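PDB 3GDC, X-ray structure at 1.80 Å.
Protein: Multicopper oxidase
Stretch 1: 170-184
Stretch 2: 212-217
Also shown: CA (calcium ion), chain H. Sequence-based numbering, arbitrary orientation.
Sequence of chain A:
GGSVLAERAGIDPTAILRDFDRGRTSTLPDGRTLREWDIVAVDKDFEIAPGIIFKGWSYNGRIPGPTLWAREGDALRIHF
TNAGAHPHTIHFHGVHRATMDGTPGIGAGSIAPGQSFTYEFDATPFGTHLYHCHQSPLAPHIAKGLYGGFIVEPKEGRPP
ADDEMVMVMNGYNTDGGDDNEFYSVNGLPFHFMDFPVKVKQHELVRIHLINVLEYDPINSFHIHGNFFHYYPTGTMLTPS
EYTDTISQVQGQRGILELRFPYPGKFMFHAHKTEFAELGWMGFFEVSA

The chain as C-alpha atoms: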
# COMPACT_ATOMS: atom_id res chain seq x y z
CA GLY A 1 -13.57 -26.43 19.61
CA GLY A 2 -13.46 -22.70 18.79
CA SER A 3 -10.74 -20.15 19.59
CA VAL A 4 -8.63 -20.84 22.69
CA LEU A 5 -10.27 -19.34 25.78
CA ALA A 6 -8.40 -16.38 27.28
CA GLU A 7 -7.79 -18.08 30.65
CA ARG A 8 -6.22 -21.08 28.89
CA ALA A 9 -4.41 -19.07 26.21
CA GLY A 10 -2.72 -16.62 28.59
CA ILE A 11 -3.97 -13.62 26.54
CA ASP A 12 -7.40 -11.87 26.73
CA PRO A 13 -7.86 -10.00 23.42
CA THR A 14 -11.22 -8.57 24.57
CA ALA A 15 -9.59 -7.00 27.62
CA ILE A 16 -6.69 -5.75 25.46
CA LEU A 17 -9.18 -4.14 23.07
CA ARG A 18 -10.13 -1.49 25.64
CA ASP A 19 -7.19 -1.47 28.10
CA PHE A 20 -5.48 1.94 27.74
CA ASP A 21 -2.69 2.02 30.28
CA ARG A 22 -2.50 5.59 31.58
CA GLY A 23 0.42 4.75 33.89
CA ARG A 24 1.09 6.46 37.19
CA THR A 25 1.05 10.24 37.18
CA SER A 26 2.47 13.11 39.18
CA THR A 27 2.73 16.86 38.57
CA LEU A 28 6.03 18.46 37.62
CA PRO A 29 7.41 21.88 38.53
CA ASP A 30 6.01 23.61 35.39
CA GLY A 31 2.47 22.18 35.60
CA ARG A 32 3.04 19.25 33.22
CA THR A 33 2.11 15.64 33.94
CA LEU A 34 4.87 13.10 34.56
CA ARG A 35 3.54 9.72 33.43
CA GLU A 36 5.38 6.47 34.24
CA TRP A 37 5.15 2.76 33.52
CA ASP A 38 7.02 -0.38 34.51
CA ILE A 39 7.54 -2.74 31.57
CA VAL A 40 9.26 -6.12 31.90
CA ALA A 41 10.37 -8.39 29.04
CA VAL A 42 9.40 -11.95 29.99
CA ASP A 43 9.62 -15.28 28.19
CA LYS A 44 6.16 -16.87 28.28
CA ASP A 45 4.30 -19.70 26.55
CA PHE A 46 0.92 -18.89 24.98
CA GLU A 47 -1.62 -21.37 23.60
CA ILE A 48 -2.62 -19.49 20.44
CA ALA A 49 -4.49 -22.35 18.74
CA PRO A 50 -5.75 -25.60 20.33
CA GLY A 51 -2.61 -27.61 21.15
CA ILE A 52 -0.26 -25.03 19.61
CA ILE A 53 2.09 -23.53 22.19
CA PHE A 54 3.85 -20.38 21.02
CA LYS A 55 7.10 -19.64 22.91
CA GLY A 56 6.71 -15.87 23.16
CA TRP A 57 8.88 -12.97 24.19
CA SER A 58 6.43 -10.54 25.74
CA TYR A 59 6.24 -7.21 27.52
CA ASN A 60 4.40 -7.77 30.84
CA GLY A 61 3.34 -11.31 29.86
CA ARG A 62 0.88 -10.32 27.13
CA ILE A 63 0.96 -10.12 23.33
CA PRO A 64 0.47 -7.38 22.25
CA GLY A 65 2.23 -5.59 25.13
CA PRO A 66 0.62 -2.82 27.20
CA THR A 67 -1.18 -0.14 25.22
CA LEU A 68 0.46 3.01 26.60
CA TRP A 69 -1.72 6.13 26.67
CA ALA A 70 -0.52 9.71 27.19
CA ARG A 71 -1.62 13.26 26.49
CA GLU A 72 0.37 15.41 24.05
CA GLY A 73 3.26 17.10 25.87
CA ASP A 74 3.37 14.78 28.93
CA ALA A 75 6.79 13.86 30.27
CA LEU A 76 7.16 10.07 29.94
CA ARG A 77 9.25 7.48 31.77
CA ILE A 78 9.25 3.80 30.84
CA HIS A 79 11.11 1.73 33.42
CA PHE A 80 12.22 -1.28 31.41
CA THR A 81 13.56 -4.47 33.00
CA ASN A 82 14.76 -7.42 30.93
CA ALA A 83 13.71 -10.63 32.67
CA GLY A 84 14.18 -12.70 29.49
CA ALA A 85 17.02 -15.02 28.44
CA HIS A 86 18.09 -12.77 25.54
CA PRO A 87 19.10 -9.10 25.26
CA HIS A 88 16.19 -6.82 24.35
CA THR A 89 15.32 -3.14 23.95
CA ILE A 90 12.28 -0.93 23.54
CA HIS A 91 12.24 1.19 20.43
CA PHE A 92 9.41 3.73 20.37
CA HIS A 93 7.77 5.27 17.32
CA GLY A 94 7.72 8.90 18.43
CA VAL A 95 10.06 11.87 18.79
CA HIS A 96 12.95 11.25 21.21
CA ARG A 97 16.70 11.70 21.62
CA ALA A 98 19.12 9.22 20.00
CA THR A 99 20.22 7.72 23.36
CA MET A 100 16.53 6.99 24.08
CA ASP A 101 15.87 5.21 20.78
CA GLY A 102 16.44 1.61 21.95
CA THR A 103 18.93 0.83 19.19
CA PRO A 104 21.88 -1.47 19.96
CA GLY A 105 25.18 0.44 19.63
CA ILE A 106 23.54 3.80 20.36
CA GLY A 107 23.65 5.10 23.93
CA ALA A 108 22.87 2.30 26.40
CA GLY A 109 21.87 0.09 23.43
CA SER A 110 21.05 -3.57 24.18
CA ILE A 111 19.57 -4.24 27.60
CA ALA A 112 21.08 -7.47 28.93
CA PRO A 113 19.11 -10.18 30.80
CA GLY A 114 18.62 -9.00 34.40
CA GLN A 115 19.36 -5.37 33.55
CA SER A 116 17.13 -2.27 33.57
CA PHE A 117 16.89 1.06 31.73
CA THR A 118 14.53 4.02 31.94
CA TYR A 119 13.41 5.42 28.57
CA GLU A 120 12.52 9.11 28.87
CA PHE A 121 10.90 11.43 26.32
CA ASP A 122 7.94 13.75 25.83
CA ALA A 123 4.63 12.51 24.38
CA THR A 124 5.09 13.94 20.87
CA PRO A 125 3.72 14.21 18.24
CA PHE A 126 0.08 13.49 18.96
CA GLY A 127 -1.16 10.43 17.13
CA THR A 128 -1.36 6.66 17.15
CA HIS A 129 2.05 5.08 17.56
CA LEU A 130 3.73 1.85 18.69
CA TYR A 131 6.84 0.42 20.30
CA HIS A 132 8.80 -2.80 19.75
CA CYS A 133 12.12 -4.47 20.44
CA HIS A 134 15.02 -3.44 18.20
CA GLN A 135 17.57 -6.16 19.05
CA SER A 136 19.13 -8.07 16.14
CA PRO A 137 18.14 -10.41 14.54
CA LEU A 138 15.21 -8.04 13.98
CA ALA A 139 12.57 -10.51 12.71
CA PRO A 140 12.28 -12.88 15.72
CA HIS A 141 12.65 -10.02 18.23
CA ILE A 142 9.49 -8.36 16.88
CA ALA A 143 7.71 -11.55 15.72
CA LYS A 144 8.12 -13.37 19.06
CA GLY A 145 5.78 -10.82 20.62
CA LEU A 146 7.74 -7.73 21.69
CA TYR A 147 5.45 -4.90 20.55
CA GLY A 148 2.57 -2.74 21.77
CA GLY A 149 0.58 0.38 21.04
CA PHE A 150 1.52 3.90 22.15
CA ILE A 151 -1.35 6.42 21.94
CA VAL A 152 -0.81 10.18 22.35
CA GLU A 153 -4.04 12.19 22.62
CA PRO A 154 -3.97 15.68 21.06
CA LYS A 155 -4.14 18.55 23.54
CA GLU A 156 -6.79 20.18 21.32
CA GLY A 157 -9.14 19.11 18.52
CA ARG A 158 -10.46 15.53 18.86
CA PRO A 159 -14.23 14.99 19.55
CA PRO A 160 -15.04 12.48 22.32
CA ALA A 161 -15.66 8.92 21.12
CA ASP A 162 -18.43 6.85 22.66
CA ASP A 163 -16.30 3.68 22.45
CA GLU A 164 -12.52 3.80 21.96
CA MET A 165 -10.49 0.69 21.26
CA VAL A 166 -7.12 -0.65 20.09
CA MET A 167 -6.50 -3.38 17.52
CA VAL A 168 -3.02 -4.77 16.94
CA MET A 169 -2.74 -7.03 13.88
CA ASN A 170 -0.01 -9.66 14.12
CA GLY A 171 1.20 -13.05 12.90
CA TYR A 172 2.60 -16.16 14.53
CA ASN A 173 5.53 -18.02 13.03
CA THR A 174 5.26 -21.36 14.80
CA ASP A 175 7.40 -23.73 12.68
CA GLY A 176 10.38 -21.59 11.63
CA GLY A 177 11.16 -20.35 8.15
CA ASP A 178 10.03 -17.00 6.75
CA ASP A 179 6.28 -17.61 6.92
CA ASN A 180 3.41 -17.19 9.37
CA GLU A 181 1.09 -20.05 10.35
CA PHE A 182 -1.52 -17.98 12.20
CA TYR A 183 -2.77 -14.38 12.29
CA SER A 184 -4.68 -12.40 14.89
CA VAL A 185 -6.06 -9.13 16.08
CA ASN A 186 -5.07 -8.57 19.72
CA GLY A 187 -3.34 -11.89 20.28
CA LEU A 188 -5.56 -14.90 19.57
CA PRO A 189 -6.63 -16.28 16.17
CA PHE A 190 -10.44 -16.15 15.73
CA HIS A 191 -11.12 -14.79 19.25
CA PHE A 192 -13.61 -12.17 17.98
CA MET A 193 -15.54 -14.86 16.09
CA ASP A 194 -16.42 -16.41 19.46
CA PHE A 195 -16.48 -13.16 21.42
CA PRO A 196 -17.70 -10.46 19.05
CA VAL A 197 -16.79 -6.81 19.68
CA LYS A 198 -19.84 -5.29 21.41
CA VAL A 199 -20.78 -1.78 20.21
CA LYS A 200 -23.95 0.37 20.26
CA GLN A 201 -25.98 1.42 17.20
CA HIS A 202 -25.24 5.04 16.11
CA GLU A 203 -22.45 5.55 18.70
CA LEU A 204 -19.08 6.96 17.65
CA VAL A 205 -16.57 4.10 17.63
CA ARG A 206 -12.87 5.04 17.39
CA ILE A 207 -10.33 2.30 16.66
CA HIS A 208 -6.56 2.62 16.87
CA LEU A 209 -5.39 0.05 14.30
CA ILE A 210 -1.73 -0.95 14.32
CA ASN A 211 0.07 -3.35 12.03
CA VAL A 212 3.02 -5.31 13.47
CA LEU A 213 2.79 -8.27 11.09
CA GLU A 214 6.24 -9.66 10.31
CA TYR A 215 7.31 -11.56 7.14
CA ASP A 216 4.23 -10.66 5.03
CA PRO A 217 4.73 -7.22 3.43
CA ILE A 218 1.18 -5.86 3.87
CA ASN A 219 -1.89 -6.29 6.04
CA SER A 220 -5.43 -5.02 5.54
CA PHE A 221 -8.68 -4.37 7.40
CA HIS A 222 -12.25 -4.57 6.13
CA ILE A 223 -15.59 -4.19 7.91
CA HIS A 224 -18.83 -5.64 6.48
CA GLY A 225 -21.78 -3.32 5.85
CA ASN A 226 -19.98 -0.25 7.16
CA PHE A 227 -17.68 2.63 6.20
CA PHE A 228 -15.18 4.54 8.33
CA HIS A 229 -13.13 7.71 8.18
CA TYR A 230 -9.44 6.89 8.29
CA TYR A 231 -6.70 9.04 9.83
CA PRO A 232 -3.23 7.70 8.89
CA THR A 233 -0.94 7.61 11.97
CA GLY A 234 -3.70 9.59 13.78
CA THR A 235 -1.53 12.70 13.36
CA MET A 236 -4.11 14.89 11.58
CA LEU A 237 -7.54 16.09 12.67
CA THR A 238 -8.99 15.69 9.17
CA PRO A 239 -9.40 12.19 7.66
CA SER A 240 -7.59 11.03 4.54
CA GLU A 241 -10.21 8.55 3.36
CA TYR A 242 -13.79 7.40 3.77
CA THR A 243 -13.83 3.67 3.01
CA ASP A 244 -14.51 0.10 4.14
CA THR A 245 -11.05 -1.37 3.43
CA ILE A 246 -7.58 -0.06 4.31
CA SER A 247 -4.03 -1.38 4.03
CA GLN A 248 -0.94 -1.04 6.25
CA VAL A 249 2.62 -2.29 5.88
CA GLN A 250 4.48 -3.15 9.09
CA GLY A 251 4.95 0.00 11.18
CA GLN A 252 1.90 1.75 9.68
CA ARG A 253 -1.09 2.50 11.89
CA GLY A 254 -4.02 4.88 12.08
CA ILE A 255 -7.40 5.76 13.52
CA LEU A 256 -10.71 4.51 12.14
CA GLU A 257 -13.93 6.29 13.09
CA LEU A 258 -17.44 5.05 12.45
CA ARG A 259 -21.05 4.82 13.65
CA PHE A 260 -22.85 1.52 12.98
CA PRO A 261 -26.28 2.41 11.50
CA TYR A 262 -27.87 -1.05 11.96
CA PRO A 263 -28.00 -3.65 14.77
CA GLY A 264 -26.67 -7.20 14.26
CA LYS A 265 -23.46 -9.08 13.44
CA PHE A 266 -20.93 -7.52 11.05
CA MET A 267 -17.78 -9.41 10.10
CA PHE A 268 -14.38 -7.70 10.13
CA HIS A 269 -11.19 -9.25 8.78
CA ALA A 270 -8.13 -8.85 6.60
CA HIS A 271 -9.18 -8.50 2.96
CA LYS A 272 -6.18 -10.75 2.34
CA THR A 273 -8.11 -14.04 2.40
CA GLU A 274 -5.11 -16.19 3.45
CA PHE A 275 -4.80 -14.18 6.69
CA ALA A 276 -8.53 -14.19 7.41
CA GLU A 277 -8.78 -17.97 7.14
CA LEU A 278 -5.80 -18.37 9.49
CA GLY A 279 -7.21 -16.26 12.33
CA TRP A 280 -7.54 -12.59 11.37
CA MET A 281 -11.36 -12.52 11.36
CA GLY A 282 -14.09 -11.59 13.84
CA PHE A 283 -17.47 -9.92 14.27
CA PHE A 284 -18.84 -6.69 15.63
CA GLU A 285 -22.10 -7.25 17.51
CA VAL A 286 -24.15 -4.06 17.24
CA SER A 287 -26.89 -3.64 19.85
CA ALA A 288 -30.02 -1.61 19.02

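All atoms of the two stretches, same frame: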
# COMPACT_ATOMS: atom_id res chain seq x y z
N ASN A 170 -1.29 -8.96 14.11
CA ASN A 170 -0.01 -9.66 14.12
C ASN A 170 -0.06 -11.02 13.42
O ASN A 170 -1.09 -11.41 12.85
CB ASN A 170 0.50 -9.84 15.56
CG ASN A 170 -0.36 -10.83 16.36
OD1 ASN A 170 -1.31 -11.39 15.83
ND2 ASN A 170 -0.01 -11.04 17.63
N GLY A 171 1.07 -11.71 13.47
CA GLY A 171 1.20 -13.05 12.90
C GLY A 171 2.03 -13.90 13.83
O GLY A 171 2.83 -13.38 14.62
N TYR A 172 1.84 -15.21 13.73
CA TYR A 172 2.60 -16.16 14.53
C TYR A 172 3.32 -17.13 13.63
O TYR A 172 2.69 -17.86 12.85
CB TYR A 172 1.70 -16.91 15.50
CG TYR A 172 1.11 -16.02 16.57
CD1 TYR A 172 1.91 -15.53 17.61
CD2 TYR A 172 -0.23 -15.64 16.53
CE1 TYR A 172 1.38 -14.69 18.59
CE2 TYR A 172 -0.78 -14.80 17.50
CZ TYR A 172 0.05 -14.33 18.53
OH TYR A 172 -0.44 -13.50 19.49
N ASN A 173 4.65 -17.10 13.72
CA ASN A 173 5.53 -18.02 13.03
C ASN A 173 5.87 -19.15 13.99
O ASN A 173 6.72 -19.00 14.88
CB ASN A 173 6.79 -17.27 12.56
CG ASN A 173 7.76 -18.15 11.79
OD1 ASN A 173 7.55 -19.36 11.64
ND2 ASN A 173 8.82 -17.54 11.29
N THR A 174 5.17 -20.27 13.83
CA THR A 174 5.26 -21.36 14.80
C THR A 174 6.27 -22.46 14.42
O THR A 174 6.74 -23.18 15.30
CB THR A 174 3.88 -22.00 15.05
OG1 THR A 174 3.40 -22.59 13.84
CG2 THR A 174 2.87 -20.95 15.51
N ASP A 175 6.59 -22.60 13.14
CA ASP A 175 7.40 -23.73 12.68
C ASP A 175 8.73 -23.34 12.03
O ASP A 175 9.35 -24.15 11.33
CB ASP A 175 6.58 -24.66 11.75
CG ASP A 175 6.12 -23.97 10.46
OD1 ASP A 175 6.76 -22.99 10.00
OD2 ASP A 175 5.11 -24.43 9.88
N GLY A 176 9.16 -22.10 12.25
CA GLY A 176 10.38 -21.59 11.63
C GLY A 176 10.16 -21.15 10.20
O GLY A 176 9.03 -21.09 9.71
N GLY A 177 11.25 -20.84 9.51
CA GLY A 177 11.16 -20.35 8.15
C GLY A 177 10.77 -18.88 8.13
O GLY A 177 10.86 -18.19 9.16
N ASP A 178 10.32 -18.42 6.97
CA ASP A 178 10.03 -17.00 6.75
C ASP A 178 8.54 -16.77 6.55
O ASP A 178 8.14 -15.80 5.90
CB ASP A 178 10.82 -16.50 5.53
CG ASP A 178 10.28 -17.04 4.20
OD1 ASP A 178 9.70 -18.16 4.17
OD2 ASP A 178 10.43 -16.35 3.17
N ASP A 179 7.73 -17.66 7.12
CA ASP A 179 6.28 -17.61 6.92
C ASP A 179 5.51 -17.70 8.23
O ASP A 179 5.97 -18.29 9.20
CB ASP A 179 5.82 -18.72 5.95
CG ASP A 179 6.21 -20.13 6.40
OD1 ASP A 179 6.98 -20.32 7.37
OD2 ASP A 179 5.73 -21.09 5.75
N ASN A 180 4.32 -17.11 8.23
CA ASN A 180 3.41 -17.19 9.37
C ASN A 180 2.45 -18.35 9.21
O ASN A 180 2.05 -18.68 8.09
CB ASN A 180 2.62 -15.90 9.49
CG ASN A 180 3.51 -14.72 9.87
OD1 ASN A 180 3.55 -13.71 9.17
ND2 ASN A 180 4.23 -14.87 10.97
N GLU A 181 2.05 -18.94 10.33
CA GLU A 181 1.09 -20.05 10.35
C GLU A 181 -0.27 -19.61 10.85
O GLU A 181 -1.31 -20.18 10.47
CB GLU A 181 1.64 -21.20 11.20
CG GLU A 181 2.72 -22.04 10.51
CD GLU A 181 3.99 -21.28 10.20
OE1 GLU A 181 4.64 -20.79 11.15
OE2 GLU A 181 4.37 -21.16 9.01
N PHE A 182 -0.28 -18.58 11.71
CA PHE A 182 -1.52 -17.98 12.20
C PHE A 182 -1.45 -16.45 12.22
O PHE A 182 -0.37 -15.86 12.17
CB PHE A 182 -1.86 -18.48 13.60
CG PHE A 182 -2.02 -19.98 13.68
CD1 PHE A 182 -3.23 -20.58 13.33
CD2 PHE A 182 -0.96 -20.78 14.08
CE1 PHE A 182 -3.38 -21.97 13.38
CE2 PHE A 182 -1.10 -22.18 14.13
CZ PHE A 182 -2.31 -22.76 13.78
N TYR A 183 -2.63 -15.84 12.29
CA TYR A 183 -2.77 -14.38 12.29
C TYR A 183 -3.80 -14.00 13.33
O TYR A 183 -4.68 -14.79 13.66
CB TYR A 183 -3.21 -13.87 10.91
CG TYR A 183 -2.23 -14.20 9.81
CD1 TYR A 183 -1.27 -13.28 9.41
CD2 TYR A 183 -2.25 -15.46 9.18
CE1 TYR A 183 -0.36 -13.58 8.39
CE2 TYR A 183 -1.33 -15.77 8.18
CZ TYR A 183 -0.39 -14.83 7.79
OH TYR A 183 0.50 -15.12 6.78
N SER A 184 -3.69 -12.80 13.90
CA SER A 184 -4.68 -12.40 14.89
C SER A 184 -4.87 -10.90 14.91
O SER A 184 -4.07 -10.16 14.34
CB SER A 184 -4.30 -12.92 16.29
OG SER A 184 -3.50 -12.00 17.03
N VAL A 212 1.67 -4.82 13.14
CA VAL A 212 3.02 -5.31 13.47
C VAL A 212 3.41 -6.59 12.72
O VAL A 212 4.45 -7.18 12.99
CB VAL A 212 3.23 -5.49 14.99
CG1 VAL A 212 2.94 -4.21 15.73
CG2 VAL A 212 2.35 -6.64 15.52
N LEU A 213 2.57 -7.01 11.78
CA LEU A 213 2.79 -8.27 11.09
C LEU A 213 4.19 -8.38 10.46
O LEU A 213 4.59 -7.54 9.66
CB LEU A 213 1.70 -8.50 10.04
CG LEU A 213 1.82 -9.75 9.16
CD1 LEU A 213 1.72 -11.02 10.02
CD2 LEU A 213 0.69 -9.69 8.14
N GLU A 214 4.92 -9.40 10.86
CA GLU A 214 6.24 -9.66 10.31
C GLU A 214 6.12 -10.64 9.13
O GLU A 214 5.11 -11.35 8.99
CB GLU A 214 7.16 -10.22 11.41
CG GLU A 214 8.62 -10.42 11.00
CD GLU A 214 9.23 -9.16 10.41
OE1 GLU A 214 9.65 -8.29 11.21
OE2 GLU A 214 9.25 -9.02 9.16
N TYR A 215 7.15 -10.62 8.27
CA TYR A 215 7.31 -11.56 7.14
C TYR A 215 6.45 -11.20 5.91
O TYR A 215 6.99 -10.99 4.81
CB TYR A 215 7.12 -13.03 7.58
CG TYR A 215 8.01 -13.44 8.75
CD1 TYR A 215 9.39 -13.53 8.60
CD2 TYR A 215 7.46 -13.72 10.00
CE1 TYR A 215 10.20 -13.89 9.67
CE2 TYR A 215 8.27 -14.08 11.08
CZ TYR A 215 9.64 -14.17 10.90
OH TYR A 215 10.45 -14.52 11.96
N ASP A 216 5.14 -11.11 6.10
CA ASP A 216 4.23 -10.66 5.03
C ASP A 216 4.33 -9.14 4.87
O ASP A 216 4.27 -8.41 5.86
CB ASP A 216 2.80 -11.07 5.36
CG ASP A 216 2.60 -12.58 5.40
OD1 ASP A 216 2.66 -13.21 4.32
OD2 ASP A 216 2.37 -13.12 6.50
N PRO A 217 4.47 -8.66 3.62
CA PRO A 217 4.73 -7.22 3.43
C PRO A 217 3.56 -6.27 3.73
O PRO A 217 3.80 -5.09 4.00
CB PRO A 217 5.14 -7.13 1.95
CG PRO A 217 4.47 -8.30 1.30
CD PRO A 217 4.41 -9.39 2.34
CA CA H . 6.72 -20.55 9.70
O HOH W 1 3.96 -10.81 13.36
O HOH W 2 3.73 -15.76 5.81

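A calcium-binding loop supplies much of one side of this contact, yet the ion is held entirely from within stretch 1: N173 OD1, D175 OD1, G176 O, D179 O and OD1, and both carboxylate oxygens of E181 lie 2.4–2.5 Å from CA. The loop closes a hairpin whose strands pair through N170 N to S184 O (3.0 Å) and Y172 N to F182 O (2.8 Å). Stretch 2, without regular structure, packs against it, and together they bury 431 Å². Y215 has the largest covered area; its CA-to-CB bond points toward the loop, with CB 3.4 Å from D178 O and CZ 3.5 Å from N173 ND2. That same ND2 donates to G177 O (3.0 Å), so N173 serves the ion and the loop backbone at once. A hydrogen bond across the stretches runs from Y183 OH to D216 OD2 (2.8 Å), the carboxylate meeting the ring at its edge. Beside it L213, with chi1 t and chi2 p, brings CD1 to 3.7 Å from Y183 CE1 and 3.6 Å from G171 CA; a CB on G171 would clash with that methyl, so glycine fits. Two waters complete the join: water 1 accepts from G171 N and E214 N (both 3.0 Å), and water 2 accepts from N180 N (2.8 Å) and lies 3.0 Å from D216 OD2.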